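Local coordinates for GrgF (Penicillium sp. sh18, PDB 6LZH), which transfers polyketide chains in the biosynthesis of gregatin A, where it is linked to the Claisen condensation that fuses two chains, at residues P27-F41 and L103-G117. Residues are numbered along the deposited sequence; the frame is centred on the assembly and turned at random.
Sequences PASQRGPALIMSPGF and LVNEKQIALWGLCFG
Met37 reaches over the indole of Trp112 from the neighbouring parallel strand, its chain bent at the sulfur (chi3 68°) so that CE lies over one face of the six-membered ring, 4.0 Å from the centroid, a CH-pi contact suited to a flexible thioether. The indole NE1 is hydrogen-bonded to Gln284 OE1. On the same face of the sheet Leu35 CD1 packs tightly on Ala110 CB (3.5 Å), a close approach that the small methyl of alanine suits, and together with CD2 it also rests on Trp112 CB. With alanine at Leu35 both branch methyls go, which would probably open a gap against Ala110 and leave Trp112 CB without that packing. On the opposite face Ile36 and Leu111 lie side by side, Ile36 CB against Leu111 CD2, and Ala34 CB fits against both methyls of Val104. Alternating backbone hydrogen bonds join strands 32-38 and 108-114, from Ala34 N to Gln108 O (2.8 Å) through to Leu114 N and Ser38 O (3.1 Å). Past the strands Gly117 packs its CA on Ser38 CB at 3.7 Å; the carbonyl oxygens of Ser38 and Pro39 stand where a CB of Gly117 would lie, so glycine suits the place. These are central strands of an alpha/beta hydrolase sheet, and strand 108-114 ends in what fits a nucleophile elbow, Gly-X-Cys-X-Gly, presenting Cys115, the probable nucleophile, beside His269.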
loop_
_atom_site.group_PDB
_atom_site.type_symbol
_atom_site.label_atom_id
_atom_site.label_comp_id
_atom_site.label_asym_id
_atom_site.label_seq_id
_atom_site.Cartn_x
_atom_site.Cartn_y
_atom_site.Cartn_z
ATOM N N PRO A 27 18.095 6.122 26.858
ATOM C CA PRO A 27 18.583 7.502 26.766
ATOM C C PRO A 27 20.093 7.585 26.845
ATOM O O PRO A 27 20.729 6.938 27.681
ATOM C CB PRO A 27 17.933 8.192 27.974
ATOM C CG PRO A 27 17.618 7.088 28.909
ATOM C CD PRO A 27 17.255 5.914 28.050
ATOM N N ALA A 28 20.661 8.405 25.965
ATOM C CA ALA A 28 22.053 8.799 26.097
ATOM C C ALA A 28 22.209 9.744 27.287
ATOM O O ALA A 28 21.233 10.280 27.815
ATOM C CB ALA A 28 22.549 9.488 24.830
ATOM N N SER A 29 23.465 9.946 27.700
ATOM C CA SER A 29 23.797 10.746 28.874
ATOM C C SER A 29 23.680 12.242 28.636
ATOM O O SER A 29 23.764 13.010 29.601
ATOM C CB SER A 29 25.218 10.430 29.341
ATOM O OG SER A 29 25.341 9.053 29.643
ATOM N N GLN A 30 23.511 12.678 27.394
ATOM C CA GLN A 30 23.398 14.099 27.096
ATOM C C GLN A 30 22.706 14.243 25.749
ATOM O O GLN A 30 22.566 13.273 24.995
ATOM C CB GLN A 30 24.770 14.787 27.103
ATOM C CG GLN A 30 25.739 14.318 26.030
ATOM C CD GLN A 30 26.124 12.847 26.175
ATOM O OE1 GLN A 30 26.765 12.448 27.154
ATOM N NE2 GLN A 30 25.723 12.031 25.202
ATOM N N ARG A 31 22.254 15.466 25.467
ATOM C CA ARG A 31 21.543 15.726 24.219
ATOM C C ARG A 31 22.438 15.401 23.025
ATOM O O ARG A 31 23.623 15.737 23.004
ATOM C CB ARG A 31 21.077 17.186 24.172
ATOM C CG ARG A 31 20.403 17.606 22.864
ATOM C CD ARG A 31 19.980 19.072 22.936
ATOM N NE ARG A 31 19.459 19.549 21.662
ATOM C CZ ARG A 31 18.206 19.403 21.264
ATOM N NH1 ARG A 31 17.330 18.785 22.051
ATOM N NH2 ARG A 31 17.827 19.876 20.079
ATOM N N GLY A 32 21.864 14.734 22.026
ATOM C CA GLY A 32 22.617 14.340 20.856
ATOM C C GLY A 32 21.812 13.515 19.872
ATOM O O GLY A 32 20.581 13.596 19.817
ATOM N N PRO A 33 22.502 12.685 19.087
ATOM C CA PRO A 33 21.825 11.902 18.045
ATOM C C PRO A 33 20.879 10.869 18.642
ATOM O O PRO A 33 20.923 10.546 19.833
ATOM C CB PRO A 33 22.985 11.240 17.296
ATOM C CG PRO A 33 24.075 11.091 18.370
ATOM C CD PRO A 33 23.914 12.292 19.279
ATOM N N ALA A 34 19.989 10.360 17.784
ATOM C CA ALA A 34 19.007 9.360 18.193
ATOM C C ALA A 34 18.761 8.367 17.061
ATOM O O ALA A 34 19.056 8.634 15.885
ATOM C CB ALA A 34 17.678 9.995 18.615
ATOM N N LEU A 35 18.183 7.223 17.439
ATOM C CA LEU A 35 17.999 6.088 16.541
ATOM C C LEU A 35 16.713 5.359 16.901
ATOM O O LEU A 35 16.493 5.015 18.073
ATOM C CB LEU A 35 19.183 5.123 16.631
ATOM C CG LEU A 35 19.288 4.041 15.564
ATOM C CD1 LEU A 35 19.621 4.658 14.224
ATOM C CD2 LEU A 35 20.363 3.027 15.965
ATOM N N ILE A 36 15.876 5.129 15.891
ATOM C CA ILE A 36 14.651 4.346 16.011
ATOM C C ILE A 36 14.898 3.000 15.340
ATOM O O ILE A 36 15.169 2.945 14.131
ATOM C CB ILE A 36 13.452 5.068 15.375
ATOM C CG1 ILE A 36 13.267 6.457 15.994
ATOM C CG2 ILE A 36 12.192 4.212 15.512
ATOM C CD1 ILE A 36 12.180 7.277 15.319
ATOM N N MET A 37 14.789 1.918 16.115
ATOM C CA MET A 37 15.182 0.579 15.679
ATOM C C MET A 37 13.957 -0.297 15.437
ATOM O O MET A 37 13.053 -0.357 16.280
ATOM C CB MET A 37 16.101 -0.069 16.720
ATOM C CG MET A 37 17.405 0.724 16.912
ATOM S SD MET A 37 18.397 0.116 18.292
ATOM C CE MET A 37 18.929 -1.499 17.682
ATOM N N SER A 38 13.937 -0.988 14.295
ATOM C CA SER A 38 12.801 -1.798 13.874
ATOM C C SER A 38 13.232 -3.256 13.791
ATOM O O SER A 38 14.278 -3.558 13.184
ATOM C CB SER A 38 12.265 -1.345 12.495
ATOM O OG SER A 38 11.696 -0.053 12.533
ATOM N N PRO A 39 12.444 -4.187 14.352
ATOM C CA PRO A 39 12.883 -5.584 14.449
ATOM C C PRO A 39 12.526 -6.403 13.220
ATOM O O PRO A 39 11.909 -5.887 12.277
ATOM C CB PRO A 39 12.142 -6.089 15.699
ATOM C CG PRO A 39 10.860 -5.298 15.691
ATOM C CD PRO A 39 11.194 -3.937 15.099
ATOM N N GLY A 40 12.889 -7.687 13.236
ATOM C CA GLY A 40 12.712 -8.547 12.083
ATOM C C GLY A 40 11.270 -8.993 11.886
ATOM O O GLY A 40 10.338 -8.558 12.567
ATOM N N PHE A 41 11.102 -9.892 10.923
ATOM C CA PHE A 41 9.775 -10.268 10.443
ATOM C C PHE A 41 8.938 -10.910 11.541
ATOM O O PHE A 41 9.323 -11.932 12.114
ATOM C CB PHE A 41 9.913 -11.229 9.268
ATOM C CG PHE A 41 8.605 -11.692 8.715
ATOM C CD1 PHE A 41 7.905 -10.894 7.814
ATOM C CD2 PHE A 41 8.072 -12.924 9.084
ATOM C CE1 PHE A 41 6.697 -11.308 7.291
ATOM C CE2 PHE A 41 6.852 -13.348 8.564
ATOM C CZ PHE A 41 6.165 -12.531 7.659
ATOM N N LEU A 103 16.567 15.260 24.894
ATOM C CA LEU A 103 17.834 14.589 24.644
ATOM C C LEU A 103 18.096 14.373 23.158
ATOM O O LEU A 103 19.203 13.959 22.795
ATOM C CB LEU A 103 17.869 13.227 25.362
ATOM C CG LEU A 103 18.245 13.205 26.842
ATOM C CD1 LEU A 103 18.162 11.786 27.389
ATOM C CD2 LEU A 103 19.626 13.792 27.100
ATOM N N VAL A 104 17.119 14.642 22.295
ATOM C CA VAL A 104 17.206 14.299 20.882
ATOM C C VAL A 104 17.393 15.571 20.067
ATOM O O VAL A 104 16.516 16.445 20.043
ATOM C CB VAL A 104 15.965 13.528 20.412
ATOM C CG1 VAL A 104 16.050 13.250 18.911
ATOM C CG2 VAL A 104 15.828 12.240 21.187
ATOM N N ASN A 105 18.545 15.669 19.404
ATOM C CA ASN A 105 18.775 16.670 18.373
ATOM C C ASN A 105 17.956 16.316 17.141
ATOM O O ASN A 105 18.208 15.292 16.501
ATOM C CB ASN A 105 20.264 16.724 18.050
ATOM C CG ASN A 105 20.610 17.758 16.993
ATOM O OD1 ASN A 105 19.806 18.091 16.123
ATOM N ND2 ASN A 105 21.837 18.252 17.053
ATOM N N GLU A 106 17.000 17.180 16.774
ATOM C CA GLU A 106 16.065 16.792 15.728
ATOM C C GLU A 106 16.707 16.730 14.351
ATOM O O GLU A 106 16.070 16.235 13.416
ATOM C CB GLU A 106 14.867 17.740 15.705
ATOM C CG GLU A 106 15.232 19.180 15.451
ATOM C CD GLU A 106 14.009 20.049 15.243
ATOM O OE1 GLU A 106 14.127 21.096 14.569
ATOM O OE2 GLU A 106 12.930 19.671 15.747
ATOM N N LYS A 107 17.940 17.201 14.195
ATOM C CA LYS A 107 18.658 17.020 12.945
ATOM C C LYS A 107 19.556 15.784 12.960
ATOM O O LYS A 107 20.321 15.579 12.011
ATOM C CB LYS A 107 19.475 18.283 12.624
ATOM C CG LYS A 107 18.626 19.411 11.997
ATOM C CD LYS A 107 19.123 20.818 12.369
ATOM C CE LYS A 107 19.586 20.909 13.837
ATOM N NZ LYS A 107 19.536 22.300 14.461
ATOM N N GLN A 108 19.476 14.953 14.007
ATOM C CA GLN A 108 20.303 13.754 14.139
ATOM C C GLN A 108 19.446 12.542 14.492
ATOM O O GLN A 108 19.804 11.730 15.347
ATOM C CB GLN A 108 21.404 13.946 15.182
ATOM C CG GLN A 108 22.276 15.184 14.928
ATOM C CD GLN A 108 23.371 15.335 15.949
ATOM O OE1 GLN A 108 23.146 15.162 17.150
ATOM N NE2 GLN A 108 24.573 15.677 15.485
ATOM N N ILE A 109 18.306 12.395 13.839
ATOM C CA ILE A 109 17.426 11.256 14.077
ATOM C C ILE A 109 17.611 10.285 12.931
ATOM O O ILE A 109 17.316 10.619 11.777
ATOM C CB ILE A 109 15.962 11.687 14.207
ATOM C CG1 ILE A 109 15.797 12.543 15.470
ATOM C CG2 ILE A 109 15.058 10.448 14.256
ATOM C CD1 ILE A 109 14.402 13.115 15.658
ATOM N N ALA A 110 18.109 9.097 13.246
ATOM C CA ALA A 110 18.363 8.066 12.253
ATOM C C ALA A 110 17.386 6.904 12.438
ATOM O O ALA A 110 16.773 6.736 13.492
ATOM C CB ALA A 110 19.820 7.589 12.345
ATOM N N LEU A 111 17.204 6.129 11.375
ATOM C CA LEU A 111 16.405 4.914 11.406
ATOM C C LEU A 111 17.324 3.722 11.191
ATOM O O LEU A 111 18.254 3.791 10.381
ATOM C CB LEU A 111 15.329 4.928 10.312
ATOM C CG LEU A 111 14.335 6.097 10.306
ATOM C CD1 LEU A 111 13.321 5.908 9.168
ATOM C CD2 LEU A 111 13.647 6.208 11.670
ATOM N N TRP A 112 17.028 2.621 11.874
ATOM C CA TRP A 112 17.820 1.399 11.790
ATOM C C TRP A 112 16.849 0.232 11.781
ATOM O O TRP A 112 15.895 0.213 12.554
ATOM C CB TRP A 112 18.781 1.313 12.988
ATOM C CG TRP A 112 19.736 0.133 13.087
ATOM C CD1 TRP A 112 21.103 0.161 12.903
ATOM C CD2 TRP A 112 19.420 -1.199 13.490
ATOM N NE1 TRP A 112 21.641 -1.091 13.117
ATOM C CE2 TRP A 112 20.631 -1.944 13.482
ATOM C CE3 TRP A 112 18.229 -1.850 13.837
ATOM C CZ2 TRP A 112 20.678 -3.300 13.821
ATOM C CZ3 TRP A 112 18.280 -3.209 14.164
ATOM C CH2 TRP A 112 19.490 -3.909 14.157
ATOM N N GLY A 113 17.073 -0.743 10.921
ATOM C CA GLY A 113 16.153 -1.866 10.839
ATOM C C GLY A 113 16.867 -3.146 10.485
ATOM O O GLY A 113 17.801 -3.150 9.676
ATOM N N LEU A 114 16.396 -4.251 11.072
ATOM C CA LEU A 114 16.915 -5.585 10.792
ATOM C C LEU A 114 15.847 -6.396 10.064
ATOM O O LEU A 114 14.685 -6.426 10.478
ATOM C CB LEU A 114 17.318 -6.293 12.093
ATOM C CG LEU A 114 17.703 -7.768 11.972
ATOM C CD1 LEU A 114 18.995 -7.953 11.137
ATOM C CD2 LEU A 114 17.875 -8.382 13.343
ATOM N N CYS A 115 16.238 -7.051 8.976
ATOM C CA CYS A 115 15.371 -8.003 8.267
ATOM C C CYS A 115 14.144 -7.242 7.770
ATOM O O CYS A 115 14.303 -6.253 7.031
ATOM C CB CYS A 115 15.102 -9.190 9.207
ATOM S SG CYS A 115 13.979 -10.476 8.529
ATOM N N PHE A 116 12.910 -7.648 8.092
ATOM C CA PHE A 116 11.748 -6.900 7.631
ATOM C C PHE A 116 11.781 -5.463 8.141
ATOM O O PHE A 116 11.306 -4.556 7.454
ATOM C CB PHE A 116 10.464 -7.603 8.071
ATOM C CG PHE A 116 9.217 -6.888 7.591
ATOM C CD1 PHE A 116 8.741 -7.106 6.321
ATOM C CD2 PHE A 116 8.542 -5.999 8.414
ATOM C CE1 PHE A 116 7.606 -6.463 5.867
ATOM C CE2 PHE A 116 7.411 -5.350 7.967
ATOM C CZ PHE A 116 6.944 -5.580 6.698
ATOM N N GLY A 117 12.335 -5.239 9.336
ATOM C CA GLY A 117 12.493 -3.887 9.843
ATOM C C GLY A 117 13.365 -3.014 8.957
ATOM O O GLY A 117 13.182 -1.791 8.935
HETATM O O HOH W 1 15.480 18.899 18.820
HETATM O O HOH W 2 20.650 11.592 22.319
HETATM O O HOH W 3 13.464 1.886 11.783
#